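PDB 6X1J: probable intron-encoded endonuclease 1 from Wickerhamomyces canadensis, which cuts DNA at a specific recognition sequence as a LAGLIDADG homing endonuclease, promoting the homing of its intron in the mitochondrial 21S rRNA gene. Local coordinates for residues S33-E38 with T137-A142. Sequence-based numbering, arbitrary orientation.
Sequences SKIQEE and TERSLA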
ATOM      1  N   SER A  33     -13.108  -3.705   7.703  1.00 32.11           N
ATOM      2  CA  SER A  33     -13.944  -2.494   7.581  1.00 32.67           C
ATOM      3  C   SER A  33     -13.795  -1.956   6.149  1.00 30.77           C
ATOM      4  O   SER A  33     -12.777  -2.310   5.484  1.00 27.50           O
ATOM      5  CB  SER A  33     -13.541  -1.465   8.629  1.00 30.74           C
ATOM      6  OG  SER A  33     -12.229  -0.948   8.371  1.00 31.24           O
ATOM      7  N   LYS A  34     -14.753  -1.124   5.725  1.00 26.19           N
ATOM      8  CA  LYS A  34     -14.672  -0.310   4.498  1.00 30.97           C
ATOM      9  C   LYS A  34     -13.313   0.419   4.483  1.00 32.68           C
ATOM     10  O   LYS A  34     -12.609   0.309   3.438  1.00 28.26           O
ATOM     11  CB  LYS A  34     -15.853   0.671   4.436  1.00 32.17           C
ATOM     12  CG  LYS A  34     -16.063   1.357   3.084  1.00 34.70           C
ATOM     13  CD  LYS A  34     -17.290   2.271   3.021  1.00 34.01           C
ATOM     14  CE  LYS A  34     -17.643   2.775   1.637  1.00 33.12           C
ATOM     15  NZ  LYS A  34     -16.765   3.874   1.154  1.00 32.99           N
ATOM     16  N   ILE A  35     -12.944   1.100   5.593  1.00 25.92           N
ATOM     17  CA  ILE A  35     -11.686   1.897   5.651  1.00 25.02           C
ATOM     18  C   ILE A  35     -10.492   0.985   5.424  1.00 23.91           C
ATOM     19  O   ILE A  35      -9.599   1.331   4.607  1.00 26.77           O
ATOM     20  CB  ILE A  35     -11.558   2.667   6.964  1.00 24.03           C
ATOM     21  CG1 ILE A  35     -12.562   3.823   7.008  1.00 24.42           C
ATOM     22  CG2 ILE A  35     -10.118   3.131   7.139  1.00 25.39           C
ATOM     23  CD1 ILE A  35     -12.539   4.621   8.293  1.00 24.23           C
ATOM     24  N   GLN A  36     -10.456  -0.134   6.116  1.00 22.81           N
ATOM     25  CA  GLN A  36      -9.305  -1.059   6.029  1.00 23.44           C
ATOM     26  C   GLN A  36      -9.210  -1.611   4.615  1.00 27.37           C
ATOM     27  O   GLN A  36      -8.084  -1.769   4.108  1.00 27.45           O
ATOM     28  CB  GLN A  36      -9.478  -2.176   7.044  1.00 28.23           C
ATOM     29  CG  GLN A  36      -9.243  -1.681   8.459  1.00 29.51           C
ATOM     30  CD  GLN A  36      -9.744  -2.608   9.542  1.00 32.87           C
ATOM     31  OE1 GLN A  36     -10.640  -3.433   9.351  1.00 31.71           O
ATOM     32  NE2 GLN A  36      -9.116  -2.481  10.697  1.00 31.22           N
ATOM     33  N   GLU A  37     -10.361  -1.896   4.010  1.00 27.33           N
ATOM     34  CA  GLU A  37     -10.388  -2.601   2.712  1.00 28.52           C
ATOM     35  C   GLU A  37      -9.768  -1.633   1.706  1.00 24.32           C
ATOM     36  O   GLU A  37      -8.884  -2.077   0.973  1.00 24.11           O
ATOM     37  CB  GLU A  37     -11.808  -3.032   2.345  1.00 30.10           C
ATOM     38  CG  GLU A  37     -11.883  -3.808   1.048  1.00 40.02           C
ATOM     39  CD  GLU A  37     -13.275  -3.858   0.426  1.00 46.78           C
ATOM     40  OE1 GLU A  37     -14.242  -4.046   1.186  1.00 46.16           O
ATOM     41  OE2 GLU A  37     -13.395  -3.698  -0.821  1.00 49.01           O
ATOM     42  N   GLU A  38     -10.256  -0.388   1.699  1.00 21.18           N
ATOM     43  CA  GLU A  38      -9.887   0.665   0.706  1.00 24.59           C
ATOM     44  C   GLU A  38      -8.445   1.074   0.948  1.00 23.85           C
ATOM     45  O   GLU A  38      -7.703   1.198  -0.029  1.00 25.49           O
ATOM     46  CB  GLU A  38     -10.851   1.859   0.719  1.00 23.63           C
ATOM     47  CG  GLU A  38     -12.261   1.462   0.303  1.00 25.26           C
ATOM     48  CD  GLU A  38     -13.307   2.563   0.403  1.00 28.31           C
ATOM     49  OE1 GLU A  38     -12.939   3.759   0.477  1.00 29.16           O
ATOM     50  OE2 GLU A  38     -14.500   2.221   0.388  1.00 33.61           O
ATOM     51  N   THR A 137     -10.969   3.462  -4.498  1.00 23.29           N
ATOM     52  CA  THR A 137     -11.546   4.786  -4.149  1.00 24.21           C
ATOM     53  C   THR A 137     -10.389   5.814  -4.015  1.00 22.54           C
ATOM     54  O   THR A 137      -9.204   5.462  -4.143  1.00 22.46           O
ATOM     55  CB  THR A 137     -12.427   4.664  -2.888  1.00 25.07           C
ATOM     56  OG1 THR A 137     -11.574   4.506  -1.753  1.00 24.76           O
ATOM     57  CG2 THR A 137     -13.394   3.493  -2.976  1.00 26.88           C
ATOM     58  N   GLU A 138     -10.719   7.067  -3.797  1.00 24.36           N
ATOM     59  CA  GLU A 138      -9.703   8.120  -3.506  1.00 27.43           C
ATOM     60  C   GLU A 138      -8.871   7.741  -2.269  1.00 26.42           C
ATOM     61  O   GLU A 138      -7.644   7.966  -2.345  1.00 27.98           O
ATOM     62  CB  GLU A 138     -10.355   9.482  -3.258  1.00 29.04           C
ATOM     63  CG  GLU A 138     -11.141  10.014  -4.438  1.00 30.39           C
ATOM     64  CD  GLU A 138     -12.611   9.661  -4.389  1.00 32.22           C
ATOM     65  OE1 GLU A 138     -12.980   8.676  -3.657  1.00 31.64           O
ATOM     66  OE2 GLU A 138     -13.373  10.354  -5.095  1.00 35.11           O
ATOM     67  N   ARG A 139      -9.460   7.086  -1.238  1.00 23.05           N
ATOM     68  CA  ARG A 139      -8.675   6.617  -0.076  1.00 23.80           C
ATOM     69  C   ARG A 139      -7.603   5.652  -0.608  1.00 24.19           C
ATOM     70  O   ARG A 139      -6.413   5.859  -0.263  1.00 23.03           O
ATOM     71  CB  ARG A 139      -9.578   6.061   1.037  1.00 27.37           C
ATOM     72  CG  ARG A 139      -8.835   5.652   2.310  1.00 27.23           C
ATOM     73  CD  ARG A 139      -9.738   5.015   3.374  1.00 28.17           C
ATOM     74  NE  ARG A 139     -10.687   5.955   3.961  1.00 28.36           N
ATOM     75  CZ  ARG A 139     -10.463   6.680   5.056  1.00 27.42           C
ATOM     76  NH1 ARG A 139      -9.296   6.591   5.690  1.00 24.86           N
ATOM     77  NH2 ARG A 139     -11.399   7.521   5.474  1.00 27.20           N
ATOM     78  N   SER A 140      -7.979   4.667  -1.445  1.00 24.59           N
ATOM     79  CA  SER A 140      -7.036   3.683  -2.050  1.00 24.63           C
ATOM     80  C   SER A 140      -5.954   4.445  -2.826  1.00 23.10           C
ATOM     81  O   SER A 140      -4.749   4.100  -2.686  1.00 19.15           O
ATOM     82  CB  SER A 140      -7.715   2.651  -2.995  1.00 25.92           C
ATOM     83  OG  SER A 140      -8.903   2.077  -2.453  1.00 21.64           O
ATOM     84  N   LEU A 141      -6.362   5.419  -3.635  1.00 24.41           N
ATOM     85  CA  LEU A 141      -5.398   6.215  -4.471  1.00 28.38           C
ATOM     86  C   LEU A 141      -4.335   6.873  -3.586  1.00 27.27           C
ATOM     87  O   LEU A 141      -3.155   6.877  -4.004  1.00 27.10           O
ATOM     88  CB  LEU A 141      -6.118   7.323  -5.236  1.00 30.30           C
ATOM     89  CG  LEU A 141      -6.847   6.920  -6.512  1.00 32.21           C
ATOM     90  CD1 LEU A 141      -7.436   8.164  -7.140  1.00 32.52           C
ATOM     91  CD2 LEU A 141      -5.910   6.221  -7.477  1.00 35.08           C
ATOM     92  N   ALA A 142      -4.732   7.397  -2.415  1.00 24.93           N
ATOM     93  CA  ALA A 142      -3.820   8.131  -1.495  1.00 24.30           C
ATOM     94  C   ALA A 142      -2.762   7.180  -0.966  1.00 23.69           C
ATOM     95  O   ALA A 142      -1.579   7.555  -0.913  1.00 23.87           O
ATOM     96  CB  ALA A 142      -4.571   8.768  -0.347  1.00 24.91           C
TER
HETATM   97  O   HOH W   1     -13.107   5.004   3.166  1.00 32.44           O
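Glu-38 and Thr-137 meet where the two LAGLIDADG helices, 34-45 and 138-148, start side by side, their opening turns inclined at 47°. In this family the paired helices form the interface between two alpha/beta halves and carry acidic residues to the active site; here Asp-47 and Asp-147 share a potassium ion near the far ends of the helices. The Thr-137 hydroxyl donates to Glu-38 OE1 over 2.7 Å, approaching from well above the carboxylate plane, while its methyl CG2 lies 3.5 Å from Glu-38 CD. Deeper in, Ser-140 OG donates to the backbone oxygen Glu-38 O (2.8 Å), a direct tie between one helix's side chain and the other's main chain. On the outer side, Ile-35 covers one face of the Arg-139 guanidinium, its CG1 4.0 Å above the centre of the plane. The bend at chi3 (-68°) turns Arg-139 NE out of the line of its otherwise extended chain. A water bridges the charges, accepting from Arg-139 NE and donating to Glu-38 OE1. In the second shell, Lys-34 NZ grips the other carboxylate oxygen, OE2, through its syn lone pair, which limits rotation of the group and probably steadies its negative charge. Ser-33 and Gln-36 close the start of helix 34-45 with a capping box. Within the first turn of the other helix, Ser-140 OG also accepts from Thr-137 N, at 3.2 Å with an N-H...O angle of 164°.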